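Local atomic coordinates of mandelate racemase/muconate lactonizing protein (Paenibacillus sp., PDB entry 3VCC), a protein that probably dehydrates D-galacturonate, using bound magnesium in an active site of the enolase superfamily type. Residues 18-23 with 376-381; 229-234 with 258-263. All coordinates share one frame; numbering follows the deposited sequence.

How the contacts relate
Contact 1 brings a strand near the start of the chain against a helix near its end: strand 14-30 lies in the five-stranded antiparallel sheet of what is, by the enolase fold, the capping domain, and helix 371-380 packs across it. Contact 2 is nested between them in sequence, within one beta-alpha-beta unit of the barrel, where strands 229-233 and 258-261 run side by side. The two share no sheet and do not touch; their centres lie 37 Å apart, on opposite sides of the chain's centre, with the nearest atoms about 21 Å from each other. Contact 2 supplies two of the three acidic ligands of each magnesium ion.

Contact 1 of 2, residues 18-23 with 376-381; sequences EFAKLT and YLINRS
The carbonyl oxygen of Leu377 is gripped twice. Water 1 donates to Leu377 O over 3.1 Å, and the same water accepts from the backbone of Lys21, with Lys21 N 3.0 Å from its oxygen. The second grip comes from within the helix end, where Ser381 N also donates to Leu377 O, at 3.1 Å. A single water thus ties the last turn of the helix to the strand, and the rest is van der Waals contact, mostly between apolar side chains.

Ala20 sits at the middle of it. Its methyl points at the helix and lodges between two side chains, with Ala20 CB 3.9 Å from Leu377 CB and 3.7 Å from Ile378 CG1. Reaching across the strand, Ile378 CG1 lies anti to its own carbonyl carbon (chi1 -75°) and rests 3.5 Å from Phe19 O, a carbon-to-carbonyl contact, while CD1 goes on to Glu18. There the two side chains cross at about a right angle, and Ile378 CD1 touches Glu18 CB at 3.6 Å. The Glu18 chain extends past this methyl to its carboxylate, whose OE1 makes a salt bridge with Arg49. At the other end of the contact Leu377 and Leu22 also cross at about a right angle, methyl against methyl, with Leu377 CD1 3.6 Å from Leu22 CD2.

The short helix and strand axes make an angle of 105°, so the helix lies across the strand rather than along it. Beside strand 14-30 runs strand 42-52, bonded through Ala20 with Ile47 and Leu22 with Val45, and Ile378 leans on Arg49 there as well. On the strand's other flank Phe19 is hydrogen-bonded to Trp383 of strand 383-386, which follows the helix, so the end of the chain folds back onto this capping-domain sheet.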
loop_
_atom_site.group_PDB
_atom_site.type_symbol
_atom_site.label_atom_id
_atom_site.label_comp_id
_atom_site.label_asym_id
_atom_site.label_seq_id
_atom_site.Cartn_x
_atom_site.Cartn_y
_atom_site.Cartn_z
ATOM N N GLU A 18 -2.032 10.256 -22.003
ATOM C CA GLU A 18 -3.171 9.424 -22.350
ATOM C C GLU A 18 -3.598 8.685 -21.105
ATOM O O GLU A 18 -2.754 8.367 -20.280
ATOM C CB GLU A 18 -2.768 8.402 -23.412
ATOM C CG GLU A 18 -2.167 9.016 -24.684
ATOM C CD GLU A 18 -1.510 7.963 -25.558
ATOM O OE1 GLU A 18 -0.315 7.655 -25.361
ATOM O OE2 GLU A 18 -2.204 7.429 -26.442
ATOM N N PHE A 19 -4.891 8.386 -20.998
ATOM C CA PHE A 19 -5.481 7.830 -19.779
ATOM C C PHE A 19 -6.420 6.660 -20.094
ATOM O O PHE A 19 -7.189 6.721 -21.056
ATOM C CB PHE A 19 -6.289 8.901 -19.063
ATOM C CG PHE A 19 -6.986 8.401 -17.828
ATOM C CD1 PHE A 19 -8.297 7.963 -17.893
ATOM C CD2 PHE A 19 -6.318 8.335 -16.618
ATOM C CE1 PHE A 19 -8.940 7.483 -16.770
ATOM C CE2 PHE A 19 -6.958 7.856 -15.474
ATOM C CZ PHE A 19 -8.265 7.428 -15.553
ATOM N N ALA A 20 -6.370 5.611 -19.272
ATOM C CA ALA A 20 -7.255 4.466 -19.438
ATOM C C ALA A 20 -7.415 3.700 -18.131
ATOM O O ALA A 20 -6.527 3.710 -17.300
ATOM C CB ALA A 20 -6.718 3.535 -20.504
ATOM N N LYS A 21 -8.538 3.012 -17.983
ATOM C CA LYS A 21 -8.786 2.192 -16.795
ATOM C C LYS A 21 -8.562 0.724 -17.138
ATOM O O LYS A 21 -9.222 0.181 -18.029
ATOM C CB LYS A 21 -10.219 2.421 -16.308
ATOM C CG LYS A 21 -10.616 1.572 -15.082
ATOM C CD LYS A 21 -11.981 1.988 -14.542
ATOM C CE LYS A 21 -13.107 1.118 -15.095
ATOM N NZ LYS A 21 -13.174 -0.225 -14.444
ATOM N N LEU A 22 -7.621 0.080 -16.448
ATOM C CA LEU A 22 -7.360 -1.342 -16.675
ATOM C C LEU A 22 -8.159 -2.173 -15.666
ATOM O O LEU A 22 -8.507 -1.690 -14.587
ATOM C CB LEU A 22 -5.864 -1.658 -16.536
ATOM C CG LEU A 22 -4.838 -0.785 -17.269
ATOM C CD1 LEU A 22 -3.507 -1.520 -17.368
ATOM C CD2 LEU A 22 -5.329 -0.414 -18.659
ATOM N N THR A 23 -8.451 -3.421 -16.014
ATOM C CA THR A 23 -9.285 -4.232 -15.145
ATOM C C THR A 23 -8.693 -5.615 -14.963
ATOM O O THR A 23 -7.960 -6.115 -15.821
ATOM C CB THR A 23 -10.708 -4.391 -15.719
ATOM O OG1 THR A 23 -10.636 -5.054 -16.984
ATOM C CG2 THR A 23 -11.374 -3.043 -15.902
ATOM N N TYR A 376 -6.193 0.552 -27.069
ATOM C CA TYR A 376 -7.607 0.243 -27.271
ATOM C C TYR A 376 -8.479 0.866 -26.174
ATOM O O TYR A 376 -9.468 1.541 -26.458
ATOM C CB TYR A 376 -7.842 -1.269 -27.309
ATOM C CG TYR A 376 -9.308 -1.617 -27.426
ATOM C CD1 TYR A 376 -9.993 -1.413 -28.620
ATOM C CD2 TYR A 376 -10.015 -2.129 -26.343
ATOM C CE1 TYR A 376 -11.340 -1.719 -28.748
ATOM C CE2 TYR A 376 -11.370 -2.438 -26.455
ATOM C CZ TYR A 376 -12.025 -2.233 -27.664
ATOM O OH TYR A 376 -13.361 -2.529 -27.792
ATOM N N LEU A 377 -8.089 0.654 -24.923
ATOM C CA LEU A 377 -8.842 1.153 -23.775
ATOM C C LEU A 377 -8.869 2.683 -23.725
ATOM O O LEU A 377 -9.881 3.286 -23.376
ATOM C CB LEU A 377 -8.252 0.584 -22.486
ATOM C CG LEU A 377 -8.369 -0.944 -22.420
ATOM C CD1 LEU A 377 -7.679 -1.455 -21.169
ATOM C CD2 LEU A 377 -9.829 -1.388 -22.460
ATOM N N ILE A 378 -7.750 3.311 -24.068
ATOM C CA ILE A 378 -7.711 4.773 -24.152
ATOM C C ILE A 378 -8.781 5.259 -25.127
ATOM O O ILE A 378 -9.592 6.138 -24.805
ATOM C CB ILE A 378 -6.340 5.274 -24.641
ATOM C CG1 ILE A 378 -5.301 5.160 -23.535
ATOM C CG2 ILE A 378 -6.416 6.729 -25.104
ATOM C CD1 ILE A 378 -3.862 5.062 -24.053
ATOM N N ASN A 379 -8.786 4.667 -26.316
ATOM C CA ASN A 379 -9.683 5.099 -27.381
ATOM C C ASN A 379 -11.146 4.777 -27.099
ATOM O O ASN A 379 -12.024 5.609 -27.339
ATOM C CB ASN A 379 -9.229 4.523 -28.727
ATOM C CG ASN A 379 -8.009 5.249 -29.280
ATOM O OD1 ASN A 379 -8.136 6.305 -29.898
ATOM N ND2 ASN A 379 -6.820 4.700 -29.038
ATOM N N ARG A 380 -11.399 3.588 -26.557
ATOM C CA ARG A 380 -12.760 3.152 -26.250
ATOM C C ARG A 380 -13.411 4.013 -25.169
ATOM O O ARG A 380 -14.473 4.610 -25.391
ATOM C CB ARG A 380 -12.768 1.682 -25.821
ATOM C CG ARG A 380 -14.150 1.102 -25.551
ATOM C CD ARG A 380 -14.058 -0.378 -25.175
ATOM N NE ARG A 380 -15.376 -0.973 -24.948
ATOM C CZ ARG A 380 -15.642 -2.276 -25.022
ATOM N NH1 ARG A 380 -14.681 -3.144 -25.323
ATOM N NH2 ARG A 380 -16.877 -2.715 -24.802
ATOM N N SER A 381 -12.770 4.081 -24.004
ATOM C CA SER A 381 -13.390 4.689 -22.830
ATOM C C SER A 381 -12.558 5.786 -22.152
ATOM O O SER A 381 -13.079 6.556 -21.345
ATOM C CB SER A 381 -13.690 3.603 -21.799
ATOM O OG SER A 381 -14.186 2.436 -22.427
HETATM O O HOH W 1 -10.390 3.343 -20.285
#

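Contact 2 of 2, residues 229-234 with 258-263; sequences LYWLEE and LIADGE. With MG (magnesium ion), chain D; MG (magnesium ion), chain C.
Glu233 and Glu263 meet at one magnesium ion: Glu233 OE2 and Glu263 OE2 each bind it at 2.1 Å. Their chains cross at about a right angle, their carboxylate planes turned 65° apart, and Asp207 and waters 3 and 7 also bind the ion. This trio of acids at successive barrel strand ends is the metal site expected of the enolase superfamily. A second magnesium is held by Glu234 OE2 and Asp261 OD1, the latter at 2.2 Å, with Glu238 and waters 4, 5 and 6; here the two carboxylates stand almost perpendicular.

Further out, second-shell groups fix the ligands. Glu233 OE1 takes Trp231 NE1 on its anti lone pair at 3.2 Å, besides Lys168 and Gln283; with OE1 held by these and OE2 by the magnesium, both oxygens are fixed. Asp261 OD2 accepts from Tyr243, while OD1 also receives Gly262 N. On the same face of the sheet as Glu233, Ala260 CB sits squarely over the five-membered ring of Trp231, 3.7 Å from its centroid, and Leu258 CD1 lies over one face of Tyr230.

The backbones pair in parallel: Leu232 N donates to Leu258 O at 2.8 Å, Leu232 O accepts from Ala260 N, and Glu234 N ends the ladder on Ala260 O. Strand 204-207 flanks strand 229-233 on its other edge, and Leu232 and Ile259 pack against helix 240-253, the crossover of this beta-alpha-beta unit.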
loop_
_atom_site.group_PDB
_atom_site.type_symbol
_atom_site.label_atom_id
_atom_site.label_comp_id
_atom_site.label_asym_id
_atom_site.label_seq_id
_atom_site.Cartn_x
_atom_site.Cartn_y
_atom_site.Cartn_z
ATOM N N LEU A 229 1.430 -10.435 18.637
ATOM C CA LEU A 229 0.861 -9.583 17.604
ATOM C C LEU A 229 1.870 -8.499 17.269
ATOM O O LEU A 229 2.442 -7.875 18.181
ATOM C CB LEU A 229 -0.421 -8.934 18.123
ATOM C CG LEU A 229 -1.537 -9.880 18.533
ATOM C CD1 LEU A 229 -2.668 -9.098 19.210
ATOM C CD2 LEU A 229 -2.055 -10.645 17.320
ATOM N N TYR A 230 2.093 -8.270 15.982
ATOM C CA TYR A 230 3.079 -7.289 15.561
ATOM C C TYR A 230 2.500 -5.884 15.623
ATOM O O TYR A 230 3.128 -4.963 16.165
ATOM C CB TYR A 230 3.609 -7.606 14.166
ATOM C CG TYR A 230 4.742 -6.695 13.764
ATOM C CD1 TYR A 230 6.012 -6.838 14.315
ATOM C CD2 TYR A 230 4.541 -5.675 12.846
ATOM C CE1 TYR A 230 7.052 -5.989 13.947
ATOM C CE2 TYR A 230 5.572 -4.833 12.470
ATOM C CZ TYR A 230 6.824 -4.993 13.026
ATOM O OH TYR A 230 7.842 -4.144 12.643
ATOM N N TRP A 231 1.308 -5.703 15.066
ATOM C CA TRP A 231 0.638 -4.420 15.243
ATOM C C TRP A 231 -0.876 -4.495 15.288
ATOM O O TRP A 231 -1.493 -5.476 14.855
ATOM C CB TRP A 231 1.150 -3.360 14.241
ATOM C CG TRP A 231 0.575 -3.326 12.811
ATOM C CD1 TRP A 231 -0.738 -3.454 12.416
ATOM C CD2 TRP A 231 1.330 -3.098 11.612
ATOM N NE1 TRP A 231 -0.834 -3.326 11.047
ATOM C CE2 TRP A 231 0.420 -3.114 10.530
ATOM C CE3 TRP A 231 2.690 -2.887 11.351
ATOM C CZ2 TRP A 231 0.833 -2.932 9.197
ATOM C CZ3 TRP A 231 3.103 -2.713 10.017
ATOM C CH2 TRP A 231 2.172 -2.733 8.963
ATOM N N LEU A 232 -1.452 -3.433 15.830
ATOM C CA LEU A 232 -2.876 -3.254 15.956
ATOM C C LEU A 232 -3.226 -2.006 15.178
ATOM O O LEU A 232 -2.769 -0.904 15.498
ATOM C CB LEU A 232 -3.253 -3.053 17.426
ATOM C CG LEU A 232 -4.614 -2.424 17.710
ATOM C CD1 LEU A 232 -5.745 -3.355 17.225
ATOM C CD2 LEU A 232 -4.744 -2.090 19.203
ATOM N N GLU A 233 -4.042 -2.194 14.154
ATOM C CA GLU A 233 -4.327 -1.151 13.183
ATOM C C GLU A 233 -5.780 -0.692 13.300
ATOM O O GLU A 233 -6.699 -1.517 13.309
ATOM C CB GLU A 233 -4.060 -1.689 11.773
ATOM C CG GLU A 233 -4.561 -0.785 10.641
ATOM C CD GLU A 233 -4.074 -1.257 9.271
ATOM O OE1 GLU A 233 -3.129 -2.066 9.208
ATOM O OE2 GLU A 233 -4.633 -0.814 8.258
ATOM N N GLU A 234 -5.974 0.622 13.391
ATOM C CA GLU A 234 -7.302 1.223 13.427
ATOM C C GLU A 234 -8.281 0.508 14.377
ATOM O O GLU A 234 -9.366 0.087 13.966
ATOM C CB GLU A 234 -7.896 1.329 12.015
ATOM C CG GLU A 234 -7.101 2.274 11.091
ATOM C CD GLU A 234 -7.979 2.992 10.074
ATOM O OE1 GLU A 234 -8.603 2.335 9.211
ATOM O OE2 GLU A 234 -8.029 4.237 10.107
ATOM N N LEU A 258 2.702 -2.787 18.324
ATOM C CA LEU A 258 2.759 -1.472 17.702
ATOM C C LEU A 258 1.349 -0.977 17.430
ATOM O O LEU A 258 0.439 -1.766 17.146
ATOM C CB LEU A 258 3.559 -1.526 16.390
ATOM C CG LEU A 258 5.004 -2.013 16.550
ATOM C CD1 LEU A 258 5.630 -2.346 15.198
ATOM C CD2 LEU A 258 5.834 -0.962 17.296
ATOM N N ILE A 259 1.161 0.329 17.535
ATOM C CA ILE A 259 -0.096 0.937 17.122
ATOM C C ILE A 259 0.100 1.514 15.720
ATOM O O ILE A 259 1.030 2.296 15.478
ATOM C CB ILE A 259 -0.543 2.028 18.104
ATOM C CG1 ILE A 259 -0.737 1.421 19.503
ATOM C CG2 ILE A 259 -1.827 2.719 17.611
ATOM C CD1 ILE A 259 -1.735 0.297 19.547
ATOM N N ALA A 260 -0.778 1.127 14.808
ATOM C CA ALA A 260 -0.688 1.532 13.407
ATOM C C ALA A 260 -1.955 2.279 13.003
ATOM O O ALA A 260 -3.055 1.862 13.345
ATOM C CB ALA A 260 -0.492 0.309 12.522
ATOM N N ASP A 261 -1.814 3.395 12.286
ATOM C CA ASP A 261 -3.000 4.140 11.872
ATOM C C ASP A 261 -2.657 5.067 10.703
ATOM O O ASP A 261 -1.489 5.182 10.340
ATOM C CB ASP A 261 -3.546 4.931 13.062
ATOM C CG ASP A 261 -5.055 5.017 13.062
ATOM O OD1 ASP A 261 -5.617 5.203 11.969
ATOM O OD2 ASP A 261 -5.679 4.914 14.150
ATOM N N GLY A 262 -3.668 5.708 10.112
ATOM C CA GLY A 262 -3.417 6.756 9.129
ATOM C C GLY A 262 -4.114 6.669 7.780
ATOM O O GLY A 262 -4.054 7.625 6.992
ATOM N N GLU A 263 -4.777 5.551 7.476
ATOM C CA GLU A 263 -5.435 5.451 6.178
ATOM C C GLU A 263 -6.720 6.292 6.149
ATOM O O GLU A 263 -7.202 6.746 7.188
ATOM C CB GLU A 263 -5.741 3.989 5.819
ATOM C CG GLU A 263 -6.893 3.438 6.625
ATOM C CD GLU A 263 -7.125 1.973 6.319
ATOM O OE1 GLU A 263 -8.150 1.615 5.703
ATOM O OE2 GLU A 263 -6.239 1.190 6.679
HETATM MG MG MG D . -6.520 -0.817 7.379
HETATM MG MG MG C . -7.614 5.845 11.474
HETATM O O HOH W 2 -9.518 5.603 8.220
HETATM O O HOH W 3 -7.950 0.015 8.834
HETATM O O HOH W 4 -8.381 4.649 13.150
HETATM O O HOH W 5 -6.677 7.122 9.891
HETATM O O HOH W 6 -9.682 6.551 11.037
HETATM O O HOH W 7 -5.413 -1.840 5.756
#